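TonB-dependent siderophore receptor (Pseudomonas aeruginosa 39016, PDB 5NEC) probably imports iron-loaded siderophores, and drugs conjugated to them, across the outer membrane using energy delivered by TonB. Local coordinates at residues V35-A39 against E125-V129; I62-A66 against Q696-Q700; V108-T114 against T301-S307; K155-D161 against T175-E181; F182-A187 against L217-L221. Residues are numbered along the deposited sequence.

Contact 1: residues V35-A39 against E125-V129; sequences VDRSA and EQIEV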
# COMPACT_ATOMS: atom_id res chain seq x y z
N VAL A 35 -1.99 -2.13 18.65
CA VAL A 35 -2.50 -0.77 18.77
C VAL A 35 -4.01 -0.92 18.93
O VAL A 35 -4.69 -1.53 18.10
CB VAL A 35 -2.10 0.07 17.53
CG1 VAL A 35 -2.94 1.34 17.40
CG2 VAL A 35 -0.62 0.42 17.61
N ASP A 36 -4.54 -0.35 20.01
CA ASP A 36 -5.93 -0.62 20.44
C ASP A 36 -6.96 0.40 19.92
O ASP A 36 -8.17 0.20 20.10
CB ASP A 36 -6.02 -0.79 21.98
CG ASP A 36 -5.56 0.46 22.77
OD1 ASP A 36 -5.74 1.61 22.30
OD2 ASP A 36 -5.03 0.28 23.89
N ARG A 37 -6.47 1.47 19.30
CA ARG A 37 -7.32 2.55 18.81
C ARG A 37 -6.77 3.06 17.47
O ARG A 37 -5.57 3.00 17.21
CB ARG A 37 -7.38 3.67 19.85
CG ARG A 37 -8.45 4.72 19.55
CD ARG A 37 -8.63 5.73 20.67
NE ARG A 37 -9.82 5.47 21.50
CZ ARG A 37 -11.09 5.69 21.14
NH1 ARG A 37 -11.40 6.16 19.93
NH2 ARG A 37 -12.07 5.44 21.99
N SER A 38 -7.67 3.54 16.61
CA SER A 38 -7.27 4.24 15.40
C SER A 38 -6.76 5.64 15.73
O SER A 38 -7.08 6.19 16.78
CB SER A 38 -8.46 4.32 14.44
OG SER A 38 -8.08 4.89 13.21
N ALA A 39 -5.97 6.22 14.84
CA ALA A 39 -5.51 7.60 14.98
C ALA A 39 -6.59 8.62 14.56
O ALA A 39 -6.74 9.66 15.20
CB ALA A 39 -4.22 7.82 14.20
N GLU A 125 3.92 6.72 11.16
CA GLU A 125 3.82 6.22 12.53
C GLU A 125 3.31 4.78 12.49
O GLU A 125 3.84 3.90 13.17
CB GLU A 125 2.85 7.10 13.32
CG GLU A 125 2.87 6.91 14.83
CD GLU A 125 4.14 7.41 15.51
OE1 GLU A 125 4.78 8.39 15.02
OE2 GLU A 125 4.49 6.82 16.56
N GLN A 126 2.26 4.56 11.70
CA GLN A 126 1.61 3.26 11.58
C GLN A 126 0.74 3.19 10.31
O GLN A 126 0.41 4.21 9.71
CB GLN A 126 0.75 2.96 12.82
CG GLN A 126 -0.44 3.89 12.97
CD GLN A 126 -1.05 3.89 14.37
OE1 GLN A 126 -0.38 3.69 15.39
NE2 GLN A 126 -2.36 4.11 14.41
N ILE A 127 0.36 1.96 9.96
CA ILE A 127 -0.44 1.67 8.78
C ILE A 127 -1.73 0.97 9.21
O ILE A 127 -1.68 -0.12 9.79
CB ILE A 127 0.36 0.79 7.79
CG1 ILE A 127 1.61 1.54 7.31
CG2 ILE A 127 -0.49 0.36 6.60
CD1 ILE A 127 2.74 0.62 6.92
N GLU A 128 -2.88 1.58 8.93
CA GLU A 128 -4.18 1.05 9.34
C GLU A 128 -4.90 0.42 8.15
O GLU A 128 -5.23 1.11 7.18
CB GLU A 128 -5.02 2.16 9.97
CG GLU A 128 -4.29 2.85 11.13
CD GLU A 128 -5.10 3.95 11.81
OE1 GLU A 128 -6.16 4.36 11.28
OE2 GLU A 128 -4.66 4.42 12.89
N VAL A 129 -5.13 -0.90 8.21
CA VAL A 129 -5.77 -1.67 7.14
C VAL A 129 -7.21 -1.99 7.51
O VAL A 129 -7.45 -2.80 8.37
CB VAL A 129 -5.01 -2.99 6.87
CG1 VAL A 129 -5.50 -3.67 5.59
CG2 VAL A 129 -3.51 -2.74 6.78

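Contact 2: residues I62-A66 against Q696-Q700; sequences IKDTA and QLNVQ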
# COMPACT_ATOMS: atom_id res chain seq x y z
N ILE A 62 7.26 -2.17 11.86
CA ILE A 62 7.93 -1.50 10.74
C ILE A 62 9.44 -1.44 10.98
O ILE A 62 10.21 -1.74 10.07
CB ILE A 62 7.33 -0.09 10.47
CG1 ILE A 62 5.87 -0.21 10.01
CG2 ILE A 62 8.15 0.69 9.43
CD1 ILE A 62 5.07 1.07 10.13
N LYS A 63 9.86 -1.09 12.19
CA LYS A 63 11.29 -1.07 12.56
C LYS A 63 11.90 -2.47 12.66
O LYS A 63 12.97 -2.68 12.14
CB LYS A 63 11.51 -0.35 13.89
CG LYS A 63 11.19 1.13 13.84
CD LYS A 63 11.67 1.83 15.11
CE LYS A 63 11.23 3.30 15.14
NZ LYS A 63 11.22 3.84 16.53
N ASP A 64 11.23 -3.41 13.32
CA ASP A 64 11.78 -4.77 13.54
C ASP A 64 11.96 -5.57 12.24
O ASP A 64 12.91 -6.35 12.13
CB ASP A 64 10.92 -5.58 14.54
CG ASP A 64 10.99 -5.06 15.99
OD1 ASP A 64 11.89 -4.26 16.33
OD2 ASP A 64 10.12 -5.44 16.78
N THR A 65 11.05 -5.37 11.28
CA THR A 65 11.17 -5.98 9.94
C THR A 65 12.12 -5.20 9.02
O THR A 65 12.48 -5.70 7.97
CB THR A 65 9.79 -6.12 9.22
OG1 THR A 65 9.20 -4.83 9.01
CG2 THR A 65 8.83 -7.01 10.03
N ALA A 66 12.53 -4.00 9.43
CA ALA A 66 13.36 -3.09 8.60
C ALA A 66 12.76 -2.82 7.21
O ALA A 66 13.48 -2.68 6.24
CB ALA A 66 14.78 -3.61 8.49
N GLN A 696 21.07 -3.44 14.66
CA GLN A 696 20.10 -4.44 14.18
C GLN A 696 20.58 -5.19 12.93
O GLN A 696 21.21 -4.61 12.05
CB GLN A 696 18.73 -3.79 13.92
CG GLN A 696 17.60 -4.80 13.84
CD GLN A 696 16.24 -4.15 13.74
OE1 GLN A 696 15.79 -3.49 14.68
NE2 GLN A 696 15.55 -4.35 12.61
N LEU A 697 20.31 -6.49 12.88
CA LEU A 697 20.64 -7.32 11.73
C LEU A 697 19.33 -7.87 11.22
O LEU A 697 18.51 -8.34 12.02
CB LEU A 697 21.56 -8.48 12.15
CG LEU A 697 21.96 -9.53 11.09
CD1 LEU A 697 22.71 -8.91 9.92
CD2 LEU A 697 22.83 -10.61 11.73
N ASN A 698 19.09 -7.77 9.92
CA ASN A 698 17.94 -8.41 9.28
C ASN A 698 18.41 -9.28 8.12
O ASN A 698 19.26 -8.86 7.33
CB ASN A 698 16.96 -7.34 8.77
CG ASN A 698 16.17 -6.70 9.88
OD1 ASN A 698 16.63 -5.74 10.52
ND2 ASN A 698 14.97 -7.23 10.11
N VAL A 699 17.85 -10.48 8.04
CA VAL A 699 18.06 -11.34 6.88
C VAL A 699 16.69 -11.52 6.26
O VAL A 699 15.79 -12.09 6.89
CB VAL A 699 18.71 -12.69 7.28
CG1 VAL A 699 18.94 -13.56 6.05
CG2 VAL A 699 20.05 -12.44 7.96
N GLN A 700 16.52 -11.00 5.06
CA GLN A 700 15.27 -11.06 4.32
C GLN A 700 15.40 -12.19 3.33
O GLN A 700 16.39 -12.24 2.60
CB GLN A 700 14.98 -9.76 3.56
CG GLN A 700 15.20 -8.47 4.32
CD GLN A 700 14.23 -8.24 5.47
OE1 GLN A 700 13.52 -9.15 5.91
NE2 GLN A 700 14.20 -7.01 5.96

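Contact 3: residues V108-T114 against T301-S307; sequences VDGVRDT and TSRYGNS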
# COMPACT_ATOMS: atom_id res chain seq x y z
N VAL A 108 -3.85 9.28 3.52
CA VAL A 108 -2.82 9.76 4.44
C VAL A 108 -3.55 10.63 5.46
O VAL A 108 -4.11 11.67 5.10
CB VAL A 108 -1.71 10.54 3.72
CG1 VAL A 108 -0.76 11.18 4.73
CG2 VAL A 108 -0.95 9.62 2.75
N ASP A 109 -3.56 10.18 6.72
CA ASP A 109 -4.31 10.84 7.79
C ASP A 109 -5.76 11.15 7.40
O ASP A 109 -6.19 12.28 7.43
CB ASP A 109 -3.60 12.12 8.23
CG ASP A 109 -2.19 11.86 8.71
OD1 ASP A 109 -2.03 11.18 9.74
OD2 ASP A 109 -1.23 12.32 8.04
N GLY A 110 -6.46 10.11 6.97
CA GLY A 110 -7.88 10.20 6.64
C GLY A 110 -8.28 11.08 5.46
O GLY A 110 -9.45 11.42 5.33
N VAL A 111 -7.33 11.45 4.60
CA VAL A 111 -7.63 12.26 3.42
C VAL A 111 -7.03 11.58 2.20
O VAL A 111 -5.97 10.98 2.31
CB VAL A 111 -7.07 13.69 3.57
CG1 VAL A 111 -7.36 14.54 2.33
CG2 VAL A 111 -7.61 14.33 4.85
N ARG A 112 -7.71 11.66 1.05
CA ARG A 112 -7.26 10.94 -0.17
C ARG A 112 -5.94 11.50 -0.67
O ARG A 112 -5.57 12.61 -0.30
CB ARG A 112 -8.32 10.96 -1.28
CG ARG A 112 -8.37 9.66 -2.12
CD ARG A 112 -9.41 9.70 -3.25
NE ARG A 112 -10.75 9.18 -2.89
CZ ARG A 112 -11.92 9.73 -3.21
NH1 ARG A 112 -12.01 10.86 -3.92
NH2 ARG A 112 -13.05 9.14 -2.80
N ASP A 113 -5.22 10.72 -1.49
CA ASP A 113 -3.89 11.15 -1.96
C ASP A 113 -3.72 11.20 -3.50
O ASP A 113 -4.33 10.42 -4.25
CB ASP A 113 -2.82 10.24 -1.33
CG ASP A 113 -1.45 10.93 -1.19
OD1 ASP A 113 -0.98 11.54 -2.18
OD2 ASP A 113 -0.84 10.88 -0.09
N THR A 114 -2.87 12.14 -3.91
CA THR A 114 -2.52 12.42 -5.31
C THR A 114 -1.73 11.29 -5.97
O THR A 114 -2.28 10.47 -6.71
CB THR A 114 -1.73 13.78 -5.40
OG1 THR A 114 -1.64 14.22 -6.77
CG2 THR A 114 -0.31 13.72 -4.79
N THR A 301 -9.40 20.62 7.62
CA THR A 301 -8.17 20.14 7.04
C THR A 301 -8.14 20.56 5.58
O THR A 301 -9.10 20.36 4.85
CB THR A 301 -8.07 18.61 7.16
OG1 THR A 301 -8.18 18.25 8.54
CG2 THR A 301 -6.73 18.08 6.60
N SER A 302 -7.02 21.14 5.18
CA SER A 302 -6.79 21.53 3.80
C SER A 302 -5.55 20.81 3.33
O SER A 302 -4.53 20.85 4.00
CB SER A 302 -6.59 23.03 3.70
OG SER A 302 -7.73 23.67 4.22
N ARG A 303 -5.66 20.14 2.18
CA ARG A 303 -4.51 19.51 1.56
C ARG A 303 -4.38 20.00 0.11
O ARG A 303 -5.35 19.98 -0.66
CB ARG A 303 -4.63 17.98 1.65
CG ARG A 303 -3.46 17.26 0.98
CD ARG A 303 -3.43 15.80 1.35
NE ARG A 303 -2.98 15.62 2.72
CZ ARG A 303 -3.16 14.52 3.45
NH1 ARG A 303 -3.78 13.45 2.95
NH2 ARG A 303 -2.71 14.47 4.70
N TYR A 304 -3.19 20.47 -0.25
CA TYR A 304 -2.79 20.65 -1.63
C TYR A 304 -1.68 19.63 -1.95
O TYR A 304 -0.69 19.54 -1.22
CB TYR A 304 -2.32 22.07 -1.91
CG TYR A 304 -2.00 22.27 -3.38
CD1 TYR A 304 -2.99 22.69 -4.28
CD2 TYR A 304 -0.74 21.96 -3.90
CE1 TYR A 304 -2.73 22.83 -5.64
CE2 TYR A 304 -0.47 22.09 -5.25
CZ TYR A 304 -1.46 22.53 -6.12
OH TYR A 304 -1.17 22.65 -7.45
N GLY A 305 -1.84 18.91 -3.05
CA GLY A 305 -0.89 17.89 -3.49
C GLY A 305 -0.53 18.05 -4.95
O GLY A 305 -1.32 18.52 -5.74
N ASN A 306 0.66 17.61 -5.32
CA ASN A 306 1.23 17.80 -6.64
C ASN A 306 2.19 16.64 -6.92
O ASN A 306 3.16 16.47 -6.18
CB ASN A 306 1.96 19.14 -6.63
CG ASN A 306 2.76 19.39 -7.89
OD1 ASN A 306 2.44 18.88 -8.96
ND2 ASN A 306 3.86 20.11 -7.74
N SER A 307 1.92 15.82 -7.95
CA SER A 307 2.80 14.68 -8.26
C SER A 307 3.11 14.56 -9.74
O SER A 307 2.23 14.74 -10.57
CB SER A 307 2.22 13.36 -7.73
OG SER A 307 1.13 12.97 -8.52

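Contact 4: residues K155-D161 against T175-E181; sequences KAGNFID and TLDLNQE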
# COMPACT_ATOMS: atom_id res chain seq x y z
N LYS A 155 5.00 17.19 17.77
CA LYS A 155 4.23 16.91 18.98
C LYS A 155 5.06 17.32 20.20
O LYS A 155 6.19 17.81 20.06
CB LYS A 155 3.88 15.44 19.03
CG LYS A 155 5.08 14.50 19.07
CD LYS A 155 4.67 13.04 18.94
CE LYS A 155 5.88 12.13 19.08
NZ LYS A 155 5.49 10.70 19.19
N ALA A 156 4.50 17.12 21.40
CA ALA A 156 5.24 17.39 22.64
C ALA A 156 6.40 16.41 22.80
O ALA A 156 6.31 15.27 22.34
CB ALA A 156 4.32 17.31 23.84
N GLY A 157 7.47 16.86 23.44
CA GLY A 157 8.70 16.06 23.60
C GLY A 157 9.87 16.69 22.86
O GLY A 157 9.68 17.49 21.94
N ASN A 158 11.08 16.36 23.30
CA ASN A 158 12.29 16.74 22.59
C ASN A 158 13.07 15.46 22.31
O ASN A 158 13.44 14.75 23.26
CB ASN A 158 13.12 17.73 23.39
CG ASN A 158 12.47 19.09 23.49
OD1 ASN A 158 12.52 19.88 22.56
ND2 ASN A 158 11.84 19.37 24.62
N PHE A 159 13.28 15.15 21.03
CA PHE A 159 14.10 14.01 20.65
C PHE A 159 14.82 14.22 19.32
O PHE A 159 14.42 15.03 18.50
CB PHE A 159 13.29 12.69 20.64
CG PHE A 159 12.12 12.66 19.69
CD1 PHE A 159 12.30 12.35 18.34
CD2 PHE A 159 10.82 12.90 20.14
CE1 PHE A 159 11.22 12.31 17.46
CE2 PHE A 159 9.74 12.86 19.27
CZ PHE A 159 9.94 12.57 17.92
N ILE A 160 15.91 13.49 19.15
CA ILE A 160 16.66 13.45 17.91
C ILE A 160 16.89 11.97 17.68
O ILE A 160 17.53 11.33 18.52
CB ILE A 160 18.00 14.21 18.01
CG1 ILE A 160 17.79 15.60 18.64
CG2 ILE A 160 18.63 14.35 16.62
CD1 ILE A 160 19.04 16.47 18.72
N ASP A 161 16.32 11.42 16.61
CA ASP A 161 16.54 10.02 16.21
C ASP A 161 17.20 9.98 14.85
O ASP A 161 17.08 10.90 14.06
CB ASP A 161 15.24 9.21 16.14
CG ASP A 161 14.54 9.12 17.49
OD1 ASP A 161 15.02 9.72 18.48
OD2 ASP A 161 13.50 8.41 17.54
N THR A 175 18.45 8.07 7.72
CA THR A 175 17.25 8.78 8.21
C THR A 175 17.59 9.65 9.40
O THR A 175 18.52 9.39 10.15
CB THR A 175 16.10 7.83 8.59
OG1 THR A 175 16.57 6.87 9.53
CG2 THR A 175 15.56 7.09 7.40
N LEU A 176 16.80 10.70 9.56
CA LEU A 176 16.92 11.63 10.67
C LEU A 176 15.51 12.05 11.03
O LEU A 176 14.72 12.33 10.15
CB LEU A 176 17.80 12.81 10.26
CG LEU A 176 18.39 13.68 11.39
CD1 LEU A 176 19.72 14.31 11.00
CD2 LEU A 176 17.40 14.75 11.84
N ASP A 177 15.19 12.03 12.33
CA ASP A 177 13.83 12.35 12.84
C ASP A 177 14.02 13.20 14.11
O ASP A 177 14.22 12.68 15.21
CB ASP A 177 13.03 11.06 13.11
CG ASP A 177 11.56 11.31 13.50
OD1 ASP A 177 11.05 12.45 13.41
OD2 ASP A 177 10.89 10.33 13.92
N LEU A 178 13.96 14.52 13.91
CA LEU A 178 14.21 15.53 14.94
C LEU A 178 12.91 16.22 15.31
O LEU A 178 12.22 16.69 14.42
CB LEU A 178 15.19 16.55 14.37
CG LEU A 178 15.48 17.77 15.24
CD1 LEU A 178 16.96 18.10 15.18
CD2 LEU A 178 14.64 18.99 14.84
N ASN A 179 12.60 16.31 16.61
CA ASN A 179 11.38 16.97 17.13
C ASN A 179 11.73 17.87 18.33
O ASN A 179 12.17 17.37 19.37
CB ASN A 179 10.32 15.92 17.50
CG ASN A 179 8.99 16.54 17.94
OD1 ASN A 179 8.02 16.59 17.17
ND2 ASN A 179 8.93 17.02 19.18
N GLN A 180 11.51 19.18 18.20
CA GLN A 180 11.92 20.19 19.20
C GLN A 180 10.76 21.09 19.60
O GLN A 180 10.13 21.70 18.74
CB GLN A 180 13.02 21.06 18.61
CG GLN A 180 13.95 21.74 19.61
CD GLN A 180 15.35 21.15 19.61
OE1 GLN A 180 15.95 20.90 18.55
NE2 GLN A 180 15.89 20.93 20.80
N GLU A 181 10.49 21.21 20.90
CA GLU A 181 9.54 22.22 21.40
C GLU A 181 10.10 23.64 21.26
O GLU A 181 11.32 23.84 21.29
CB GLU A 181 9.16 21.95 22.85
CG GLU A 181 8.32 20.70 23.04
CD GLU A 181 7.84 20.50 24.48
OE1 GLU A 181 8.21 21.30 25.37
OE2 GLU A 181 7.09 19.52 24.73

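Contact 5: residues F182-A187 against L217-L221; sequences FLDGNA and LTFGL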
# COMPACT_ATOMS: atom_id res chain seq x y z
N PHE A 182 9.21 24.59 21.07
CA PHE A 182 9.53 26.02 21.14
C PHE A 182 8.28 26.81 21.58
O PHE A 182 7.25 26.20 21.89
CB PHE A 182 10.15 26.52 19.82
CG PHE A 182 9.19 26.57 18.65
CD1 PHE A 182 8.76 25.41 18.01
CD2 PHE A 182 8.72 27.79 18.16
CE1 PHE A 182 7.87 25.48 16.94
CE2 PHE A 182 7.84 27.86 17.10
CZ PHE A 182 7.42 26.70 16.48
N LEU A 183 8.38 28.15 21.65
CA LEU A 183 7.37 29.00 22.33
C LEU A 183 7.01 28.44 23.72
O LEU A 183 5.83 28.33 24.07
CB LEU A 183 6.09 29.15 21.49
CG LEU A 183 6.27 29.67 20.06
CD1 LEU A 183 4.95 29.63 19.32
CD2 LEU A 183 6.88 31.08 20.02
N ASP A 184 8.05 28.09 24.49
CA ASP A 184 7.91 27.53 25.85
C ASP A 184 6.96 26.34 25.93
O ASP A 184 6.10 26.28 26.81
CB ASP A 184 7.46 28.63 26.83
CG ASP A 184 8.43 29.79 26.89
OD1 ASP A 184 9.63 29.54 27.17
OD2 ASP A 184 8.00 30.95 26.66
N GLY A 185 7.09 25.39 25.01
CA GLY A 185 6.26 24.18 25.01
C GLY A 185 4.84 24.31 24.46
O GLY A 185 4.11 23.32 24.47
N ASN A 186 4.45 25.48 23.97
CA ASN A 186 3.15 25.61 23.27
C ASN A 186 3.19 25.17 21.80
O ASN A 186 2.14 24.94 21.22
CB ASN A 186 2.63 27.04 23.35
CG ASN A 186 2.40 27.48 24.76
OD1 ASN A 186 2.93 28.50 25.19
ND2 ASN A 186 1.64 26.69 25.53
N ALA A 187 4.39 25.05 21.23
CA ALA A 187 4.55 24.64 19.84
C ALA A 187 5.72 23.67 19.67
O ALA A 187 6.53 23.51 20.58
CB ALA A 187 4.75 25.87 18.96
N LEU A 217 5.05 21.56 11.70
CA LEU A 217 4.91 22.55 12.77
C LEU A 217 3.57 22.36 13.42
O LEU A 217 2.58 22.24 12.74
CB LEU A 217 4.94 23.96 12.22
CG LEU A 217 6.29 24.56 11.88
CD1 LEU A 217 6.11 25.88 11.15
CD2 LEU A 217 7.11 24.80 13.15
N THR A 218 3.54 22.34 14.75
CA THR A 218 2.27 22.26 15.46
C THR A 218 2.25 23.35 16.55
O THR A 218 3.29 23.67 17.13
CB THR A 218 2.07 20.84 16.01
OG1 THR A 218 0.67 20.61 16.21
CG2 THR A 218 2.80 20.64 17.35
N PHE A 219 1.08 23.95 16.77
CA PHE A 219 0.90 25.08 17.70
C PHE A 219 -0.29 24.81 18.58
O PHE A 219 -1.24 24.15 18.16
CB PHE A 219 0.64 26.40 16.96
CG PHE A 219 1.73 26.82 16.01
CD1 PHE A 219 1.71 26.43 14.68
CD2 PHE A 219 2.75 27.64 16.43
CE1 PHE A 219 2.72 26.82 13.80
CE2 PHE A 219 3.76 28.05 15.57
CZ PHE A 219 3.76 27.62 14.26
N GLY A 220 -0.25 25.37 19.79
CA GLY A 220 -1.33 25.24 20.76
C GLY A 220 -1.35 23.88 21.44
O GLY A 220 -2.44 23.37 21.74
N LEU A 221 -0.17 23.31 21.69
CA LEU A 221 -0.06 22.04 22.42
C LEU A 221 -0.74 22.12 23.79
O LEU A 221 -0.55 23.09 24.53
CB LEU A 221 1.41 21.64 22.62
CG LEU A 221 2.15 21.22 21.34
CD1 LEU A 221 3.65 21.10 21.60
CD2 LEU A 221 1.60 19.92 20.80

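Contact 1: residues V35-A39 against E125-V129
Glu128 is the residue on which the loop 35-39 settles. Its side chain leaves strand 126-129 with chi1 m and chi2 t, an extended reach that presents both carboxylate oxygens to the loop. Ser38, whose chi1 is t, donates from OG to Glu128 OE1 at 2.8 Å, and the next backbone amide, Ala39 N, donates to Glu128 OE2 at 3.0 Å. Serine supplies a short hydroxyl donor beside that amide, and the methyl of Ala39 fits close to the carboxylate, its CB 3.7 Å from Glu128 OE2. Gln126, two residues back and so on the same side of the strand, stretches out from a p chi1 and a t chi2, and its NE2 donates to Glu128 OE2 at 2.8 Å. Val35 lays CG2 4.0 Å from Gln126 OE1 and also rests on Val56 of strand 54-57. The carboxylate's charge is thus shared among four neutral donors: Ser38 OG and Ala39 N tether the loop to the plug sheet, while Gln126 and Asn148 hold the carboxylate from within the sheet.

Contact 2: residues I62-A66 against Q696-Q700
Three side-chain amides on barrel strand 696-700 donate to three successive backbone carbonyls at the end of the plug helix. Gln696 NE2 reaches Lys63 O at 3.1 Å, Asn698 ND2 reaches Asp64 O at 3.0 Å, and Gln700 NE2 reaches Thr65 O at 3.0 Å, all with nearly straight geometry. Alternate residues of a strand point the same way, so Gln696, Asn698 and Gln700 form a row, and carboxamides suit it because they can donate to one atom and accept from another. Gln696 NE2 does more than one job, giving its second bond to Asn698 OD1 at 2.7 Å and so fixing the orientation of both amides.

Near the end of the helix these carbonyls can take donors from the barrel; Lys63 O does so while also accepting from Ala66 N at 3.0 Å. Ala66, with positive phi, completes a Schellman motif. Its methyl points to the strand, with Ala66 CB 3.5 Å from Asn698 OD1, and a larger side chain would crowd the amides there. Around this polar row the packing is slight: the CA-to-CB bonds of Asp64 and Thr65 turn away from strand 696-700, and Asp64 bonds through OD2 to Tyr33 while Thr65 OG1 bonds to Val61 O.

Helix 59-64 therefore lies against the barrel wall inside the lumen, facing strand 693-700, which is hydrogen-bonded between strands 674-688 and 724-733, with Trp644 of strand 639-650 also touching Asp64 and Thr65.

Contact 3: residues V108-T114 against T301-S307
Thr301 opens the meeting with a light apolar touch, its CG2 lying 4.2 Å from Val111 CG2. Ser302 turns to the other face of the strand and touches a bound C8E detergent. Arg303 then sends a long side chain from the barrel wall to the type I' turn Val108-Val111. Its NH1 donates to Val108 O at 2.8 Å and its NH2 to the same Val108 O at 3.2 Å, two guanidinium nitrogens converging on one carbonyl oxygen, while Thr285 accepts from NE. Asp109 OD2, bonded to Ser151, stays 4.2 Å from Arg303 NH2, beyond salt-bridge range. Arginine suits the place because it can span the gap and offer several donors in one plane. Tyr304, outward like Ser302, also touches C8E, as expected of a transmembrane wall. At Gly305 the missing side chain leaves room for Thr114, whose CG2 comes 4.3 Å from Gly305 C and 4.0 Å from Asn306 N. Ser307 ends the run with its OG 3.5 Å from Thr114 OG1. The arrangement belongs to the TonB-dependent receptor fold, a plug domain held within a beta-barrel.

Contact 4: residues K155-D161 against T175-E181
Backbone hydrogen bonds set the frame. Strands 159-161 and 175-181 run antiparallel at 177°, with axes 4.6 Å apart. Phe159 and Asn179 form a hydrogen-bonded pair, Phe159 N to Asn179 O at 3.0 Å and Asn179 N to Phe159 O at 2.9 Å. Asp161 and Asp177 form the next, each N 2.8 Å from the other's O. Between them lies the non-hydrogen-bonded pair Ile160-Leu178.

Side chains bind the incoming chain 155-158, which has no strand pairing of its own here. Asn179 works like a peptide group: Lys155 N donates to Asn179 OD1 at 3.1 Å, and Asn179 ND2 donates to Lys155 O at 3.0 Å and, weakly, to Gly157 O at 2.9 Å. Gly157 N donates to Glu181 OE2 at 3.0 Å, and Glu181 N to Asn158 OD1 at 2.9 Å. Gly157 takes backbone angles that would jam a side chain against the preceding carbonyl.

Aromatic and apolar contacts follow. Phe159, with chi1 p, folds its ring over its partner, so that Asn179 CB makes a CH-pi contact 3.6 Å from the ring centroid. On the other face Ile160 CG2 lies 4.4 Å from Leu178 CD1, an apolar patch on the surface.

Asp177 is balanced by salt bridges to Arg190 and Lys152. Side-chain groups of Asn179, Glu181 and Asn158 thus take over from backbone pairing where chain 155-158 departs from strand geometry.

Contact 5: residues F182-A187 against L217-L221
Phe182 and Phe219 pack together at the apolar centre, Phe182 CZ lying 4.0 Å from Phe219 CE2 and 3.8 Å from Leu217 CD2. Ala187 CB comes 3.7 Å from Phe219 CD2, and Leu183 CD1 meets the edge of the Phe219 ring, 4.1 Å from CD2. Alanine suits the spot because Ala187 and Phe219 form an antiparallel non-hydrogen-bonded pair, and its small methyl leaves space for the ring. The segment 182-187 is a tight beta-hairpin connection: a type I' turn from Leu183 to Asn186 joins strands 172-182 and 187-200, as short turns do at one end of an outer-membrane barrel. Gly185, with positive phi, fits the turn readily. Strand 206-219 is the next along the wall. Away from the rings, Leu221 CD1 packs against backbone, 3.7 Å from Gly185 O and 3.8 Å from Ala187 C. Toward the polar edge the chain leaves strand 206-219 at Gly220, also of positive phi, and curls around one carbonyl: Leu221 N donates to Asn186 O at 2.9 Å, while Gly220 N makes a weak bond to the same Asn186 O at 2.8 Å.

Contacts 2 and 3 join the plug to the barrel wall, with centres about 30 Å apart, so the plug is held at well-separated places. Contact 1 ties the N-terminal loop to the plug sheet; its Ile127 packs on Ile62 of contact 2, and strand 124-130 shares that sheet with strand 111-112 of contact 3. Contacts 4 and 5 follow each other along the chain, after contact 1, where the barrel begins; their centres are about 13 Å apart and they touch, Lys155 and Ala156 meeting Thr218 and Leu221. Contact 2, pairing residues 630 positions apart, spans contacts 3, 4 and 5 along the chain, bringing strand 693-700, next to the closing strand 724-733, back to the plug, as a domain enclosed by its own barrel requires.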